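Local coordinates for protein alpha-1,2-mannosidase (Trichoderma reesei, PDB 1HCU) that probably trims alpha-1,2-linked mannose residues from high-mannose N-glycans as a calcium-dependent glycosyl hydrolase of family 47, at residues 265-277 with 315-328. Numbering follows the deposited sequence.
Sequences YKDRWVLGADSTI and NFILGGILLNEQKY
W269 and Y328 meet because their first torsions run the two side chains antiparallel beside one another: CG of W269 lies anti to its backbone N (chi1 -174°), whereas CG of Y328 stands anti to its carbonyl carbon (chi1 -61°). The six-membered ring of W269 thereby turns its edge to one face of Y328, a T-shaped pair with planes at 82° and W269 CZ3 3.9 Å from Y328 CD1. The opposite face of the tyrosine is covered by K327 CG, which holds the phenol between the two. A second edge-to-face pair, more tilted, joins the same indole to F316. The indole is a knob among N315, F316, G319 and Y328, and its CH2 comes 3.8 Å from the CA of G319, where a CB would collide with the ring. Y328 is the reciprocal knob, among W269, V270, A273 and D274. Its OH donates a 2.7 Å hydrogen bond to OD1 of D274, on the syn side but tilted out of the carboxylate plane. A leucine in place of Y328 would probably leave D274 without this donor and the indole edge without its aromatic face. L323 CD2 packs on K266 CD at 3.6 Å, and I277 CD1 reaches F316 CE2 at the same distance. The axes of 265-277 and 315-323 approach to 11.7 Å, nearer antiparallel than parallel, within the family's (alpha/alpha)7 barrel; the N315 side chain lies about 9 Å from the bound calcium ion. A Schellman motif at N324 follows helix 312-323, the chain turns into helix 326-344, which carries Y328, and helix 245-257 adds I252 against W269.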
loop_
_atom_site.group_PDB
_atom_site.type_symbol
_atom_site.label_atom_id
_atom_site.label_comp_id
_atom_site.label_asym_id
_atom_site.label_seq_id
_atom_site.Cartn_x
_atom_site.Cartn_y
_atom_site.Cartn_z
ATOM N N TYR A 265 -15.001 4.623 12.992
ATOM C CA TYR A 265 -13.667 4.545 12.386
ATOM C C TYR A 265 -13.416 5.875 11.679
ATOM O O TYR A 265 -12.312 6.423 11.717
ATOM C CB TYR A 265 -13.609 3.409 11.363
ATOM C CG TYR A 265 -13.408 2.014 11.933
ATOM C CD1 TYR A 265 -12.456 1.154 11.379
ATOM C CD2 TYR A 265 -14.161 1.551 13.013
ATOM C CE1 TYR A 265 -12.255 -0.128 11.881
ATOM C CE2 TYR A 265 -13.966 0.261 13.528
ATOM C CZ TYR A 265 -13.009 -0.567 12.953
ATOM O OH TYR A 265 -12.784 -1.831 13.453
ATOM N N LYS A 266 -14.468 6.376 11.039
ATOM C CA LYS A 266 -14.432 7.643 10.319
ATOM C C LYS A 266 -14.081 8.790 11.269
ATOM O O LYS A 266 -13.289 9.667 10.922
ATOM C CB LYS A 266 -15.792 7.921 9.674
ATOM C CG LYS A 266 -15.919 9.329 9.133
ATOM C CD LYS A 266 -17.340 9.853 9.236
ATOM C CE LYS A 266 -17.803 9.923 10.674
ATOM N NZ LYS A 266 -19.142 10.556 10.806
ATOM N N ASP A 267 -14.680 8.787 12.461
ATOM C CA ASP A 267 -14.398 9.831 13.448
ATOM C C ASP A 267 -12.943 9.792 13.907
ATOM O O ASP A 267 -12.321 10.838 14.082
ATOM C CB ASP A 267 -15.326 9.708 14.667
ATOM C CG ASP A 267 -16.744 10.204 14.388
ATOM O OD1 ASP A 267 -16.980 10.812 13.317
ATOM O OD2 ASP A 267 -17.623 9.991 15.256
ATOM N N ARG A 268 -12.394 8.595 14.105
ATOM C CA ARG A 268 -11.002 8.485 14.541
ATOM C C ARG A 268 -10.047 8.992 13.449
ATOM O O ARG A 268 -8.968 9.520 13.748
ATOM C CB ARG A 268 -10.666 7.035 14.927
ATOM C CG ARG A 268 -11.458 6.513 16.128
ATOM C CD ARG A 268 -11.262 7.385 17.374
ATOM N NE ARG A 268 -9.861 7.484 17.764
ATOM C CZ ARG A 268 -9.414 8.147 18.827
ATOM N NH1 ARG A 268 -10.261 8.787 19.626
ATOM N NH2 ARG A 268 -8.111 8.168 19.089
ATOM N N TRP A 269 -10.456 8.836 12.193
ATOM C CA TRP A 269 -9.669 9.291 11.048
ATOM C C TRP A 269 -9.645 10.827 11.004
ATOM O O TRP A 269 -8.591 11.442 10.806
ATOM C CB TRP A 269 -10.289 8.775 9.739
ATOM C CG TRP A 269 -9.464 9.087 8.520
ATOM C CD1 TRP A 269 -8.404 8.374 8.053
ATOM C CD2 TRP A 269 -9.575 10.241 7.677
ATOM N NE1 TRP A 269 -7.836 9.011 6.978
ATOM C CE2 TRP A 269 -8.534 10.161 6.724
ATOM C CE3 TRP A 269 -10.449 11.335 7.637
ATOM C CZ2 TRP A 269 -8.336 11.138 5.737
ATOM C CZ3 TRP A 269 -10.251 12.311 6.650
ATOM C CH2 TRP A 269 -9.202 12.201 5.717
ATOM N N VAL A 270 -10.818 11.433 11.192
ATOM C CA VAL A 270 -10.951 12.883 11.164
ATOM C C VAL A 270 -10.049 13.554 12.192
ATOM O O VAL A 270 -9.457 14.595 11.907
ATOM C CB VAL A 270 -12.429 13.335 11.390
ATOM C CG1 VAL A 270 -12.506 14.855 11.506
ATOM C CG2 VAL A 270 -13.301 12.877 10.208
ATOM N N LEU A 271 -9.945 12.958 13.379
ATOM C CA LEU A 271 -9.087 13.503 14.428
ATOM C C LEU A 271 -7.650 13.409 13.929
ATOM O O LEU A 271 -6.889 14.369 13.992
ATOM C CB LEU A 271 -9.219 12.686 15.717
ATOM C CG LEU A 271 -10.398 12.922 16.658
ATOM C CD1 LEU A 271 -10.394 11.844 17.727
ATOM C CD2 LEU A 271 -10.294 14.303 17.297
ATOM N N GLY A 272 -7.288 12.224 13.447
ATOM C CA GLY A 272 -5.954 12.023 12.920
ATOM C C GLY A 272 -5.679 13.045 11.830
ATOM O O GLY A 272 -4.722 13.810 11.927
ATOM N N ALA A 273 -6.541 13.067 10.815
ATOM C CA ALA A 273 -6.404 13.979 9.687
ATOM C C ALA A 273 -6.229 15.437 10.093
ATOM O O ALA A 273 -5.308 16.119 9.625
ATOM C CB ALA A 273 -7.617 13.851 8.755
ATOM N N ASP A 274 -7.119 15.911 10.955
ATOM C CA ASP A 274 -7.069 17.288 11.417
ATOM C C ASP A 274 -5.797 17.546 12.214
ATOM O O ASP A 274 -5.186 18.607 12.092
ATOM C CB ASP A 274 -8.314 17.611 12.251
ATOM C CG ASP A 274 -9.586 17.637 11.414
ATOM O OD1 ASP A 274 -9.483 17.828 10.183
ATOM O OD2 ASP A 274 -10.692 17.485 11.979
ATOM N N SER A 275 -5.384 16.568 13.013
ATOM C CA SER A 275 -4.168 16.724 13.794
ATOM C C SER A 275 -2.893 16.717 12.946
ATOM O O SER A 275 -1.955 17.439 13.264
ATOM C CB SER A 275 -4.070 15.641 14.879
ATOM O OG SER A 275 -4.946 15.921 15.945
ATOM N N THR A 276 -2.832 15.922 11.881
ATOM C CA THR A 276 -1.605 15.927 11.087
ATOM C C THR A 276 -1.540 17.199 10.250
ATOM O O THR A 276 -0.461 17.694 9.941
ATOM C CB THR A 276 -1.470 14.674 10.174
ATOM O OG1 THR A 276 -2.014 14.939 8.878
ATOM C CG2 THR A 276 -2.177 13.497 10.797
ATOM N N ILE A 277 -2.702 17.741 9.911
ATOM C CA ILE A 277 -2.760 18.965 9.136
ATOM C C ILE A 277 -2.309 20.159 9.970
ATOM O O ILE A 277 -1.592 21.028 9.475
ATOM C CB ILE A 277 -4.187 19.230 8.611
ATOM C CG1 ILE A 277 -4.523 18.231 7.503
ATOM C CG2 ILE A 277 -4.295 20.655 8.066
ATOM C CD1 ILE A 277 -5.899 18.421 6.908
ATOM N N ASN A 315 -4.850 9.314 0.398
ATOM C CA ASN A 315 -5.735 9.026 1.518
ATOM C C ASN A 315 -6.568 10.240 1.933
ATOM O O ASN A 315 -7.774 10.107 2.155
ATOM C CB ASN A 315 -4.949 8.495 2.720
ATOM C CG ASN A 315 -5.827 7.720 3.676
ATOM O OD1 ASN A 315 -6.489 6.757 3.279
ATOM N ND2 ASN A 315 -5.845 8.127 4.936
ATOM N N PHE A 316 -5.936 11.412 2.037
ATOM C CA PHE A 316 -6.659 12.630 2.403
ATOM C C PHE A 316 -7.708 12.948 1.345
ATOM O O PHE A 316 -8.814 13.394 1.665
ATOM C CB PHE A 316 -5.702 13.824 2.551
ATOM C CG PHE A 316 -5.151 13.986 3.941
ATOM C CD1 PHE A 316 -4.075 13.217 4.377
ATOM C CD2 PHE A 316 -5.747 14.872 4.831
ATOM C CE1 PHE A 316 -3.604 13.330 5.680
ATOM C CE2 PHE A 316 -5.283 14.996 6.144
ATOM C CZ PHE A 316 -4.208 14.220 6.569
ATOM N N ILE A 317 -7.344 12.714 0.086
ATOM C CA ILE A 317 -8.244 12.937 -1.035
ATOM C C ILE A 317 -9.430 11.999 -0.881
ATOM O O ILE A 317 -10.584 12.444 -0.953
ATOM C CB ILE A 317 -7.535 12.675 -2.395
ATOM C CG1 ILE A 317 -6.573 13.823 -2.701
ATOM C CG2 ILE A 317 -8.558 12.530 -3.514
ATOM C CD1 ILE A 317 -5.625 13.551 -3.839
ATOM N N LEU A 318 -9.158 10.714 -0.646
ATOM C CA LEU A 318 -10.240 9.747 -0.470
ATOM C C LEU A 318 -11.195 10.206 0.621
ATOM O O LEU A 318 -12.417 10.186 0.442
ATOM C CB LEU A 318 -9.693 8.374 -0.109
ATOM C CG LEU A 318 -10.757 7.309 0.170
ATOM C CD1 LEU A 318 -11.764 7.236 -0.983
ATOM C CD2 LEU A 318 -10.073 5.974 0.360
ATOM N N GLY A 319 -10.625 10.622 1.751
ATOM C CA GLY A 319 -11.419 11.104 2.869
ATOM C C GLY A 319 -12.245 12.321 2.495
ATOM O O GLY A 319 -13.379 12.454 2.930
ATOM N N GLY A 320 -11.672 13.207 1.684
ATOM C CA GLY A 320 -12.384 14.401 1.254
ATOM C C GLY A 320 -13.570 14.062 0.364
ATOM O O GLY A 320 -14.595 14.743 0.391
ATOM N N ILE A 321 -13.431 13.007 -0.433
ATOM C CA ILE A 321 -14.509 12.570 -1.313
ATOM C C ILE A 321 -15.643 12.002 -0.460
ATOM O O ILE A 321 -16.765 12.489 -0.511
ATOM C CB ILE A 321 -14.027 11.470 -2.287
ATOM C CG1 ILE A 321 -12.997 12.047 -3.250
ATOM C CG2 ILE A 321 -15.198 10.907 -3.083
ATOM C CD1 ILE A 321 -12.393 11.015 -4.150
ATOM N N LEU A 322 -15.331 10.977 0.329
ATOM C CA LEU A 322 -16.316 10.333 1.194
ATOM C C LEU A 322 -16.981 11.273 2.191
ATOM O O LEU A 322 -18.111 11.034 2.605
ATOM C CB LEU A 322 -15.671 9.178 1.961
ATOM C CG LEU A 322 -15.537 7.795 1.316
ATOM C CD1 LEU A 322 -15.262 7.907 -0.162
ATOM C CD2 LEU A 322 -14.416 7.031 2.020
ATOM N N LEU A 323 -16.296 12.339 2.587
ATOM C CA LEU A 323 -16.880 13.260 3.561
ATOM C C LEU A 323 -17.329 14.594 2.990
ATOM O O LEU A 323 -17.806 15.446 3.732
ATOM C CB LEU A 323 -15.888 13.518 4.695
ATOM C CG LEU A 323 -15.538 12.282 5.514
ATOM C CD1 LEU A 323 -14.404 12.601 6.454
ATOM C CD2 LEU A 323 -16.779 11.805 6.270
ATOM N N ASN A 324 -17.186 14.771 1.679
ATOM C CA ASN A 324 -17.562 16.030 1.030
ATOM C C ASN A 324 -16.876 17.224 1.685
ATOM O O ASN A 324 -17.473 18.290 1.822
ATOM C CB ASN A 324 -19.077 16.250 1.070
ATOM C CG ASN A 324 -19.838 15.266 0.201
ATOM O OD1 ASN A 324 -19.609 15.171 -1.007
ATOM N ND2 ASN A 324 -20.758 14.529 0.814
ATOM N N GLU A 325 -15.622 17.035 2.088
ATOM C CA GLU A 325 -14.829 18.083 2.723
ATOM C C GLU A 325 -13.659 18.514 1.849
ATOM O O GLU A 325 -12.650 17.819 1.770
ATOM C CB GLU A 325 -14.280 17.591 4.067
ATOM C CG GLU A 325 -15.298 17.521 5.181
ATOM C CD GLU A 325 -15.875 18.882 5.517
ATOM O OE1 GLU A 325 -15.095 19.864 5.594
ATOM O OE2 GLU A 325 -17.105 18.969 5.713
ATOM N N GLN A 326 -13.791 19.670 1.214
ATOM C CA GLN A 326 -12.750 20.213 0.340
ATOM C C GLN A 326 -11.385 20.334 1.012
ATOM O O GLN A 326 -10.354 20.148 0.363
ATOM C CB GLN A 326 -13.162 21.600 -0.168
ATOM C CG GLN A 326 -13.555 21.657 -1.635
ATOM C CD GLN A 326 -12.476 21.148 -2.570
ATOM O OE1 GLN A 326 -11.306 21.451 -2.405
ATOM N NE2 GLN A 326 -12.874 20.387 -3.566
ATOM N N LYS A 327 -11.389 20.666 2.302
ATOM C CA LYS A 327 -10.157 20.830 3.057
ATOM C C LYS A 327 -9.235 19.607 2.918
ATOM O O LYS A 327 -8.034 19.756 2.687
ATOM C CB LYS A 327 -10.472 21.069 4.540
ATOM C CG LYS A 327 -11.108 19.859 5.209
ATOM C CD LYS A 327 -11.313 20.009 6.721
ATOM C CE LYS A 327 -12.564 20.814 7.078
ATOM N NZ LYS A 327 -12.921 20.645 8.528
ATOM N N TYR A 328 -9.800 18.407 3.066
ATOM C CA TYR A 328 -9.016 17.178 2.965
ATOM C C TYR A 328 -8.538 16.967 1.532
ATOM O O TYR A 328 -7.431 16.475 1.302
ATOM C CB TYR A 328 -9.839 15.974 3.449
ATOM C CG TYR A 328 -10.258 16.087 4.903
ATOM C CD1 TYR A 328 -11.544 15.730 5.310
ATOM C CD2 TYR A 328 -9.382 16.600 5.865
ATOM C CE1 TYR A 328 -11.955 15.891 6.644
ATOM C CE2 TYR A 328 -9.776 16.764 7.191
ATOM C CZ TYR A 328 -11.064 16.410 7.574
ATOM O OH TYR A 328 -11.458 16.588 8.884
#